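Local coordinates for lipopolysaccharide export system protein LptH (Pseudomonas aeruginosa, PDB 4UU4) that binds lipopolysaccharide and is required to carry it from the inner to the outer membrane, possibly as part of a bridge across the periplasm, at residues S27-P32 with V57-T62; E80-V85 with I109-T114; K63-T68 with P88-Q93. One frame throughout, in Å; residues are numbered along the deposited sequence.

Contact 1: S27-P32 with V57-T62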
loop_
_atom_site.group_PDB
_atom_site.type_symbol
_atom_site.label_atom_id
_atom_site.label_comp_id
_atom_site.label_asym_id
_atom_site.label_seq_id
_atom_site.Cartn_x
_atom_site.Cartn_y
_atom_site.Cartn_z
ATOM N N SER A 27 14.101 8.989 -1.268
ATOM C CA SER A 27 13.595 10.235 -0.705
ATOM C C SER A 27 12.072 10.250 -0.518
ATOM O O SER A 27 11.475 11.312 -0.382
ATOM C CB SER A 27 14.043 11.418 -1.567
ATOM O OG SER A 27 15.428 11.337 -1.851
ATOM N N ASP A 28 11.448 9.072 -0.491
ATOM C CA ASP A 28 9.985 8.972 -0.384
ATOM C C ASP A 28 9.345 9.107 0.995
ATOM O O ASP A 28 8.187 8.750 1.190
ATOM C CB ASP A 28 9.466 7.763 -1.166
ATOM C CG ASP A 28 9.119 8.105 -2.608
ATOM O OD1 ASP A 28 8.710 9.257 -2.868
ATOM O OD2 ASP A 28 9.243 7.218 -3.480
ATOM N N ARG A 29 10.096 9.646 1.947
ATOM C CA ARG A 29 9.791 9.541 3.375
ATOM C C ARG A 29 10.152 10.841 4.101
ATOM O O ARG A 29 9.489 11.236 5.065
ATOM C CB ARG A 29 10.526 8.348 4.004
ATOM C CG ARG A 29 9.990 7.875 5.358
ATOM C CD ARG A 29 10.902 6.720 5.890
ATOM N NE ARG A 29 10.700 6.293 7.279
ATOM C CZ ARG A 29 10.731 7.079 8.350
ATOM N NH1 ARG A 29 10.929 8.390 8.227
ATOM N NH2 ARG A 29 10.545 6.544 9.549
ATOM N N GLU A 30 11.206 11.505 3.623
ATOM C CA GLU A 30 11.597 12.831 4.112
ATOM C C GLU A 30 10.731 13.934 3.495
ATOM O O GLU A 30 10.697 15.058 3.992
ATOM C CB GLU A 30 13.081 13.111 3.827
ATOM C CG GLU A 30 14.044 12.649 4.919
ATOM C CD GLU A 30 14.620 13.801 5.731
ATOM O OE1 GLU A 30 14.861 14.883 5.152
ATOM O OE2 GLU A 30 14.834 13.628 6.950
ATOM N N GLN A 31 10.047 13.608 2.400
ATOM C CA GLN A 31 9.089 14.523 1.778
ATOM C C GLN A 31 7.804 14.548 2.594
ATOM O O GLN A 31 7.504 13.589 3.305
ATOM C CB GLN A 31 8.767 14.074 0.350
ATOM C CG GLN A 31 9.962 13.970 -0.574
ATOM C CD GLN A 31 10.570 15.313 -0.911
ATOM O OE1 GLN A 31 10.215 15.933 -1.914
ATOM N NE2 GLN A 31 11.502 15.768 -0.082
ATOM N N PRO A 32 7.033 15.645 2.493
ATOM C CA PRO A 32 5.756 15.731 3.209
ATOM C C PRO A 32 4.676 14.830 2.606
ATOM O O PRO A 32 4.740 14.482 1.428
ATOM C CB PRO A 32 5.364 17.201 3.042
ATOM C CG PRO A 32 6.038 17.625 1.785
ATOM C CD PRO A 32 7.346 16.891 1.773
ATOM N N VAL A 57 -3.488 9.826 -1.066
ATOM C CA VAL A 57 -2.344 10.260 -0.272
ATOM C C VAL A 57 -1.038 10.079 -1.050
ATOM O O VAL A 57 -0.737 8.992 -1.533
ATOM C CB VAL A 57 -2.285 9.552 1.116
ATOM C CG1 VAL A 57 -3.193 8.320 1.151
ATOM C CG2 VAL A 57 -0.843 9.213 1.506
ATOM N N THR A 58 -0.273 11.156 -1.191
ATOM C CA THR A 58 1.013 11.086 -1.876
ATOM C C THR A 58 2.173 11.504 -0.973
ATOM O O THR A 58 2.068 12.476 -0.219
ATOM C CB THR A 58 1.037 11.950 -3.161
ATOM O OG1 THR A 58 0.813 13.323 -2.826
ATOM C CG2 THR A 58 -0.027 11.487 -4.152
ATOM N N GLN A 59 3.270 10.755 -1.053
ATOM C CA GLN A 59 4.513 11.111 -0.375
ATOM C C GLN A 59 5.674 11.013 -1.361
ATOM O O GLN A 59 6.360 9.993 -1.436
ATOM C CB GLN A 59 4.754 10.200 0.829
ATOM C CG GLN A 59 5.894 10.636 1.741
ATOM C CD GLN A 59 6.098 9.691 2.920
ATOM O OE1 GLN A 59 5.809 8.498 2.836
ATOM N NE2 GLN A 59 6.592 10.228 4.028
ATOM N N GLY A 60 5.878 12.075 -2.130
ATOM C CA GLY A 60 6.932 12.104 -3.126
ATOM C C GLY A 60 6.568 11.333 -4.378
ATOM O O GLY A 60 5.851 11.834 -5.244
ATOM N N SER A 61 7.074 10.109 -4.477
ATOM C CA SER A 61 6.770 9.241 -5.610
ATOM C C SER A 61 5.756 8.180 -5.196
ATOM O O SER A 61 5.099 7.566 -6.036
ATOM C CB SER A 61 8.040 8.573 -6.139
ATOM O OG SER A 61 8.044 7.192 -5.833
ATOM N N THR A 62 5.638 7.969 -3.891
ATOM C CA THR A 62 4.683 7.013 -3.356
ATOM C C THR A 62 3.262 7.553 -3.486
ATOM O O THR A 62 3.029 8.755 -3.349
ATOM C CB THR A 62 4.999 6.704 -1.883
ATOM O OG1 THR A 62 6.302 6.114 -1.790
ATOM C CG2 THR A 62 3.980 5.751 -1.296
HETATM O O HOH W 1 4.288 14.553 -1.128
#
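Asp28 points its carboxylate into the tight turn from Gln59 to Thr62, where OD2 meets the Ser61 hydroxyl and OD1 the backbone N-H groups. OD2 accepts from the hydroxyl OG of Ser61 at 2.6 Å, on the syn side of the carboxylate and 16° out of its plane. OD1 takes the backbone N-H of Ser61 almost straight on; the modelled length is too short to be trusted. The N-H of Thr62 adds a weak bond to the same OD1 at 3.5 Å, and Thr62 OG1 packs 3.5 Å from Asp28 CG.

The turn is type II', with Gly60 at its first corner, where the positive phi of 78° favours glycine. It links strands 55-59 and 62-66 as a hairpin.

The side chain of Gln59 runs along the same loop. Its CG is anti to the backbone N (chi1 -170°), and the extended chain beyond brings NE2 beside Arg29, 3.2 Å from Arg29 O at an angle too poor for a hydrogen bond. At the far end a water donates to Pro32 O (2.6 Å) and Thr58 O and accepts from Gly60 N (3.1 Å).

Ser61 OG also bonds to Lys94 N, which gives the hydroxyl a second partner. If the model of this poorly ordered aspartate is right, the hydroxyl would offset part of its negative charge, while Gln59 O, an acceptor 2.8 Å from Asp28 OD1, would work against that.

Contact 2: E80-V85 with I109-T114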
loop_
_atom_site.group_PDB
_atom_site.type_symbol
_atom_site.label_atom_id
_atom_site.label_comp_id
_atom_site.label_asym_id
_atom_site.label_seq_id
_atom_site.Cartn_x
_atom_site.Cartn_y
_atom_site.Cartn_z
ATOM N N GLU A 80 2.780 5.987 11.608
ATOM C CA GLU A 80 3.557 4.756 11.536
ATOM C C GLU A 80 2.920 3.741 10.590
ATOM O O GLU A 80 3.541 2.742 10.228
ATOM C CB GLU A 80 3.724 4.140 12.924
ATOM C CG GLU A 80 2.456 3.537 13.498
ATOM C CD GLU A 80 2.743 2.374 14.428
ATOM O OE1 GLU A 80 3.826 1.766 14.295
ATOM O OE2 GLU A 80 1.890 2.067 15.290
ATOM N N VAL A 81 1.677 3.999 10.200
ATOM C CA VAL A 81 0.991 3.149 9.235
ATOM C C VAL A 81 -0.178 3.866 8.553
ATOM O O VAL A 81 -0.974 4.565 9.195
ATOM C CB VAL A 81 0.516 1.812 9.869
ATOM C CG1 VAL A 81 -0.503 2.061 10.977
ATOM C CG2 VAL A 81 -0.045 0.872 8.803
ATOM N N VAL A 82 -0.255 3.691 7.239
ATOM C CA VAL A 82 -1.336 4.242 6.437
ATOM C C VAL A 82 -2.147 3.090 5.854
ATOM O O VAL A 82 -1.689 2.413 4.939
ATOM C CB VAL A 82 -0.776 5.087 5.275
ATOM C CG1 VAL A 82 -1.899 5.603 4.390
ATOM C CG2 VAL A 82 0.069 6.232 5.812
ATOM N N THR A 83 -3.345 2.859 6.378
ATOM C CA THR A 83 -4.174 1.768 5.879
ATOM C C THR A 83 -5.243 2.279 4.921
ATOM O O THR A 83 -6.060 3.119 5.287
ATOM C CB THR A 83 -4.858 1.001 7.022
ATOM O OG1 THR A 83 -3.874 0.570 7.967
ATOM C CG2 THR A 83 -5.594 -0.210 6.481
ATOM N N SER A 84 -5.230 1.764 3.694
ATOM C CA SER A 84 -6.228 2.109 2.688
ATOM C C SER A 84 -7.149 0.937 2.349
ATOM O O SER A 84 -6.726 -0.226 2.325
ATOM C CB SER A 84 -5.555 2.624 1.414
ATOM O OG SER A 84 -6.519 2.997 0.442
ATOM N N VAL A 85 -8.410 1.268 2.082
ATOM C CA VAL A 85 -9.421 0.292 1.687
ATOM C C VAL A 85 -10.225 0.817 0.498
ATOM O O VAL A 85 -10.754 1.941 0.538
ATOM C CB VAL A 85 -10.388 -0.023 2.850
ATOM C CG1 VAL A 85 -11.646 -0.707 2.334
ATOM C CG2 VAL A 85 -9.694 -0.865 3.918
ATOM N N ILE A 109 -4.727 -2.349 1.896
ATOM C CA ILE A 109 -3.292 -2.083 1.795
ATOM C C ILE A 109 -2.792 -1.348 3.032
ATOM O O ILE A 109 -3.360 -0.342 3.419
ATOM C CB ILE A 109 -2.946 -1.245 0.547
ATOM C CG1 ILE A 109 -3.285 -2.002 -0.739
ATOM C CG2 ILE A 109 -1.469 -0.867 0.548
ATOM C CD1 ILE A 109 -2.970 -1.213 -1.999
ATOM N N GLN A 110 -1.737 -1.845 3.659
ATOM C CA GLN A 110 -1.144 -1.124 4.779
ATOM C C GLN A 110 0.252 -0.653 4.416
ATOM O O GLN A 110 1.085 -1.445 3.983
ATOM C CB GLN A 110 -1.072 -2.013 6.012
ATOM C CG GLN A 110 -2.391 -2.624 6.402
ATOM C CD GLN A 110 -2.234 -3.664 7.488
ATOM O OE1 GLN A 110 -1.861 -4.806 7.217
ATOM N NE2 GLN A 110 -2.517 -3.276 8.726
ATOM N N TYR A 111 0.505 0.638 4.588
ATOM C CA TYR A 111 1.824 1.194 4.333
ATOM C C TYR A 111 2.498 1.524 5.657
ATOM O O TYR A 111 2.278 2.590 6.238
ATOM C CB TYR A 111 1.738 2.420 3.412
ATOM C CG TYR A 111 3.061 3.121 3.172
ATOM C CD1 TYR A 111 4.242 2.401 3.023
ATOM C CD2 TYR A 111 3.126 4.505 3.082
ATOM C CE1 TYR A 111 5.448 3.042 2.806
ATOM C CE2 TYR A 111 4.323 5.152 2.862
ATOM C CZ TYR A 111 5.480 4.419 2.723
ATOM O OH TYR A 111 6.668 5.076 2.506
ATOM N N PHE A 112 3.300 0.578 6.135
ATOM C CA PHE A 112 4.044 0.732 7.374
ATOM C C PHE A 112 5.272 1.608 7.127
ATOM O O PHE A 112 6.376 1.109 6.931
ATOM C CB PHE A 112 4.461 -0.640 7.919
ATOM C CG PHE A 112 3.309 -1.459 8.447
ATOM C CD1 PHE A 112 2.888 -1.324 9.762
ATOM C CD2 PHE A 112 2.650 -2.365 7.631
ATOM C CE1 PHE A 112 1.831 -2.076 10.251
ATOM C CE2 PHE A 112 1.593 -3.117 8.116
ATOM C CZ PHE A 112 1.184 -2.973 9.424
ATOM N N VAL A 113 5.060 2.918 7.146
ATOM C CA VAL A 113 6.078 3.885 6.735
ATOM C C VAL A 113 7.376 3.863 7.557
ATOM O O VAL A 113 8.464 4.022 7.001
ATOM C CB VAL A 113 5.473 5.307 6.640
ATOM C CG1 VAL A 113 4.126 5.358 7.352
ATOM C CG2 VAL A 113 6.435 6.355 7.174
ATOM N N THR A 114 7.277 3.643 8.864
ATOM C CA THR A 114 8.472 3.464 9.687
ATOM C C THR A 114 9.250 2.209 9.286
ATOM O O THR A 114 10.478 2.185 9.330
ATOM C CB THR A 114 8.127 3.365 11.184
ATOM O OG1 THR A 114 6.944 2.574 11.348
ATOM C CG2 THR A 114 7.881 4.744 11.772
#
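Val82 with Tyr111 and Ser84 with Ile109 are the hydrogen-bonded pairs of two antiparallel strands, 81-85 and 109-112, whose axes approach to 4.5 Å at 168°. Tyr111 N gives to Val82 O at 2.8 Å and Val82 N to Tyr111 O at 2.9 Å. Two residues along, Ile109 N bonds to Ser84 O and Ser84 N to Ile109 O.

Between them Thr83 and Gln110 form the non-hydrogen-bonded pair. Their side chains run side by side in the same direction, Gln110 CG lying 3.9 Å from Thr83 OG1.

These are central strands of one of the two sheets that make up the beta-jellyroll of the Lpt proteins. The face carrying Val82, Ser84, Ile109 and Tyr111 is turned to the other sheet, where Ile109 packs on Ala89 and Tyr91, and Ser84 OG bonds to Thr65 O. Val82 and Tyr111 touch through their CB atoms, 4.1 Å apart.

Val81 and Phe112 also lie alongside each other. Val81 CG2 stands anti to the backbone N, over one face of the phenyl ring, 3.9 Å from the Phe112 centroid in a CH-pi contact. Glu80 and Val81 both face Lys72 of strand 68-72, on the side away from Phe112, in a classic beta bulge. Near Glu80, Val113 CG1 lies 3.8 Å from Glu80 C.

Contact 3: K63-T68 with P88-Q93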
loop_
_atom_site.group_PDB
_atom_site.type_symbol
_atom_site.label_atom_id
_atom_site.label_comp_id
_atom_site.label_asym_id
_atom_site.label_seq_id
_atom_site.Cartn_x
_atom_site.Cartn_y
_atom_site.Cartn_z
ATOM N N LYS A 63 2.310 6.670 -3.766
ATOM C CA LYS A 63 0.913 7.075 -3.838
ATOM C C LYS A 63 -0.011 5.967 -3.339
ATOM O O LYS A 63 0.165 4.800 -3.675
ATOM C CB LYS A 63 0.548 7.495 -5.267
ATOM C CG LYS A 63 -0.847 8.077 -5.405
ATOM C CD LYS A 63 -1.070 8.691 -6.774
ATOM C CE LYS A 63 -1.112 7.636 -7.858
ATOM N NZ LYS A 63 -1.432 8.223 -9.188
ATOM N N LEU A 64 -0.981 6.345 -2.516
ATOM C CA LEU A 64 -1.984 5.430 -1.998
ATOM C C LEU A 64 -3.334 6.005 -2.376
ATOM O O LEU A 64 -3.558 7.201 -2.226
ATOM C CB LEU A 64 -1.886 5.331 -0.473
ATOM C CG LEU A 64 -1.579 3.971 0.153
ATOM C CD1 LEU A 64 -2.443 2.873 -0.464
ATOM C CD2 LEU A 64 -0.102 3.649 0.027
ATOM N N THR A 65 -4.231 5.167 -2.884
ATOM C CA THR A 65 -5.599 5.613 -3.125
ATOM C C THR A 65 -6.573 4.699 -2.401
ATOM O O THR A 65 -6.191 3.632 -1.927
ATOM C CB THR A 65 -5.964 5.662 -4.623
ATOM O OG1 THR A 65 -6.087 4.332 -5.135
ATOM C CG2 THR A 65 -4.915 6.426 -5.417
ATOM N N GLY A 66 -7.825 5.127 -2.297
ATOM C CA GLY A 66 -8.824 4.288 -1.659
ATOM C C GLY A 66 -10.141 4.985 -1.396
ATOM O O GLY A 66 -10.278 6.181 -1.633
ATOM N N ASN A 67 -11.118 4.219 -0.923
ATOM C CA ASN A 67 -12.386 4.772 -0.493
ATOM C C ASN A 67 -12.231 5.319 0.911
ATOM O O ASN A 67 -12.748 6.386 1.236
ATOM C CB ASN A 67 -13.472 3.703 -0.520
ATOM C CG ASN A 67 -13.680 3.138 -1.898
ATOM O OD1 ASN A 67 -13.778 1.921 -2.076
ATOM N ND2 ASN A 67 -13.738 4.015 -2.890
ATOM N N THR A 68 -11.498 4.583 1.741
ATOM C CA THR A 68 -11.291 5.014 3.116
ATOM C C THR A 68 -9.855 4.782 3.566
ATOM O O THR A 68 -9.337 3.661 3.488
ATOM C CB THR A 68 -12.236 4.286 4.081
ATOM O OG1 THR A 68 -13.574 4.336 3.571
ATOM C CG2 THR A 68 -12.181 4.922 5.467
ATOM N N PRO A 88 -10.175 -2.094 -6.048
ATOM C CA PRO A 88 -9.329 -2.270 -4.865
ATOM C C PRO A 88 -8.623 -0.976 -4.487
ATOM O O PRO A 88 -8.715 0.033 -5.189
ATOM C CB PRO A 88 -8.294 -3.278 -5.360
ATOM C CG PRO A 88 -8.092 -2.882 -6.779
ATOM C CD PRO A 88 -9.463 -2.485 -7.277
ATOM N N ALA A 89 -7.916 -1.022 -3.368
ATOM C CA ALA A 89 -6.990 0.026 -3.001
ATOM C C ALA A 89 -5.732 -0.121 -3.850
ATOM O O ALA A 89 -5.358 -1.239 -4.268
ATOM C CB ALA A 89 -6.655 -0.058 -1.534
ATOM N N TYR A 90 -5.073 1.013 -4.077
ATOM C CA TYR A 90 -3.976 1.109 -5.030
ATOM C C TYR A 90 -2.731 1.760 -4.429
ATOM O O TYR A 90 -2.814 2.783 -3.757
ATOM C CB TYR A 90 -4.452 1.900 -6.252
ATOM C CG TYR A 90 -3.395 2.206 -7.291
ATOM C CD1 TYR A 90 -2.845 1.197 -8.079
ATOM C CD2 TYR A 90 -2.973 3.509 -7.506
ATOM C CE1 TYR A 90 -1.890 1.479 -9.040
ATOM C CE2 TYR A 90 -2.020 3.800 -8.463
ATOM C CZ TYR A 90 -1.482 2.785 -9.228
ATOM O OH TYR A 90 -0.531 3.081 -10.180
ATOM N N TYR A 91 -1.578 1.150 -4.679
ATOM C CA TYR A 91 -0.287 1.689 -4.269
ATOM C C TYR A 91 0.579 1.866 -5.513
ATOM O O TYR A 91 0.609 0.999 -6.374
ATOM C CB TYR A 91 0.393 0.733 -3.282
ATOM C CG TYR A 91 1.824 1.089 -2.924
ATOM C CD1 TYR A 91 2.102 1.954 -1.877
ATOM C CD2 TYR A 91 2.897 0.544 -3.618
ATOM C CE1 TYR A 91 3.399 2.281 -1.537
ATOM C CE2 TYR A 91 4.202 0.866 -3.285
ATOM C CZ TYR A 91 4.447 1.738 -2.243
ATOM O OH TYR A 91 5.740 2.066 -1.901
ATOM N N GLU A 92 1.280 2.990 -5.608
ATOM C CA GLU A 92 2.156 3.243 -6.743
ATOM C C GLU A 92 3.498 3.743 -6.233
ATOM O O GLU A 92 3.533 4.592 -5.350
ATOM C CB GLU A 92 1.521 4.295 -7.654
ATOM C CG GLU A 92 2.204 4.447 -9.002
ATOM C CD GLU A 92 1.698 5.648 -9.781
ATOM O OE1 GLU A 92 0.583 5.572 -10.339
ATOM O OE2 GLU A 92 2.420 6.667 -9.838
ATOM N N GLN A 93 4.606 3.226 -6.760
ATOM C CA GLN A 93 5.898 3.797 -6.350
ATOM C C GLN A 93 7.041 3.613 -7.346
ATOM O O GLN A 93 7.020 2.713 -8.175
ATOM C CB GLN A 93 6.310 3.321 -4.948
ATOM C CG GLN A 93 7.290 2.161 -4.925
ATOM C CD GLN A 93 8.484 2.431 -4.025
ATOM O OE1 GLN A 93 8.552 3.465 -3.361
ATOM N NE2 GLN A 93 9.435 1.505 -4.007
#
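Lys63, Leu64 and Thr65 lie opposite Glu92, Tyr91 and Tyr90 in neighbouring antiparallel strands of one sheet of the Lpt beta-jellyroll. The backbone bonds come first: Lys63 and Glu92 exchange N-H and C=O, each bond 2.9 Å long, and Thr65 N gives to Tyr90 O.

Apolar contact is made on the face carrying Leu64 and Tyr91, which looks toward strand 109-112 of the other sheet; Leu64 touches Ile109 and Tyr111 there. The leucine meets the Tyr91 ring at its edge, near the ring plane, Leu64 CD2 lying 3.4 Å from Tyr91 CD1.

On the other face, Thr65 OG1 packs against Tyr90 CB, and Lys63 CE comes up to the edge of the Tyr90 ring, 4.0 Å from Tyr90 CE2. The tyrosine ring also meets Tyr105 on the next strand.

The charged interaction is on this same face. Lys63 and Glu92 run side by side, and the lysine chain bends at chi3 (69°, which places CE). Lys63 NZ forms a long salt bridge to Glu92 OE1 at 3.5 Å. That oxygen is shared: Tyr90 OH donates to Glu92 OE1 at 2.7 Å, meeting the anti lone pair of OE1, the one away from OE2.

In the fold
From the N terminus, contact 1 comes first: residues 27-32, a loop before strand 34-36, are met by 57-62, the end of strand 55-59 and the turn after it, closing a loop before the others open. The chain runs straight on from there into 63-68, the first half of contact 3, and turns a corner at Asn67 into the second sheet. Contacts 3 and 2 then cross, their segments alternating as 63-68, 80-85, 88-93 and 109-114, because the chain passes to and fro between the two sheets. Contact 3 joins strands of the first sheet and contact 2 strands of the second. A probable hydrogen bond from Asn67 N to Val85 O ties them at that corner. Arg29 NE of contact 1 makes a weak hydrogen bond to Val113 O.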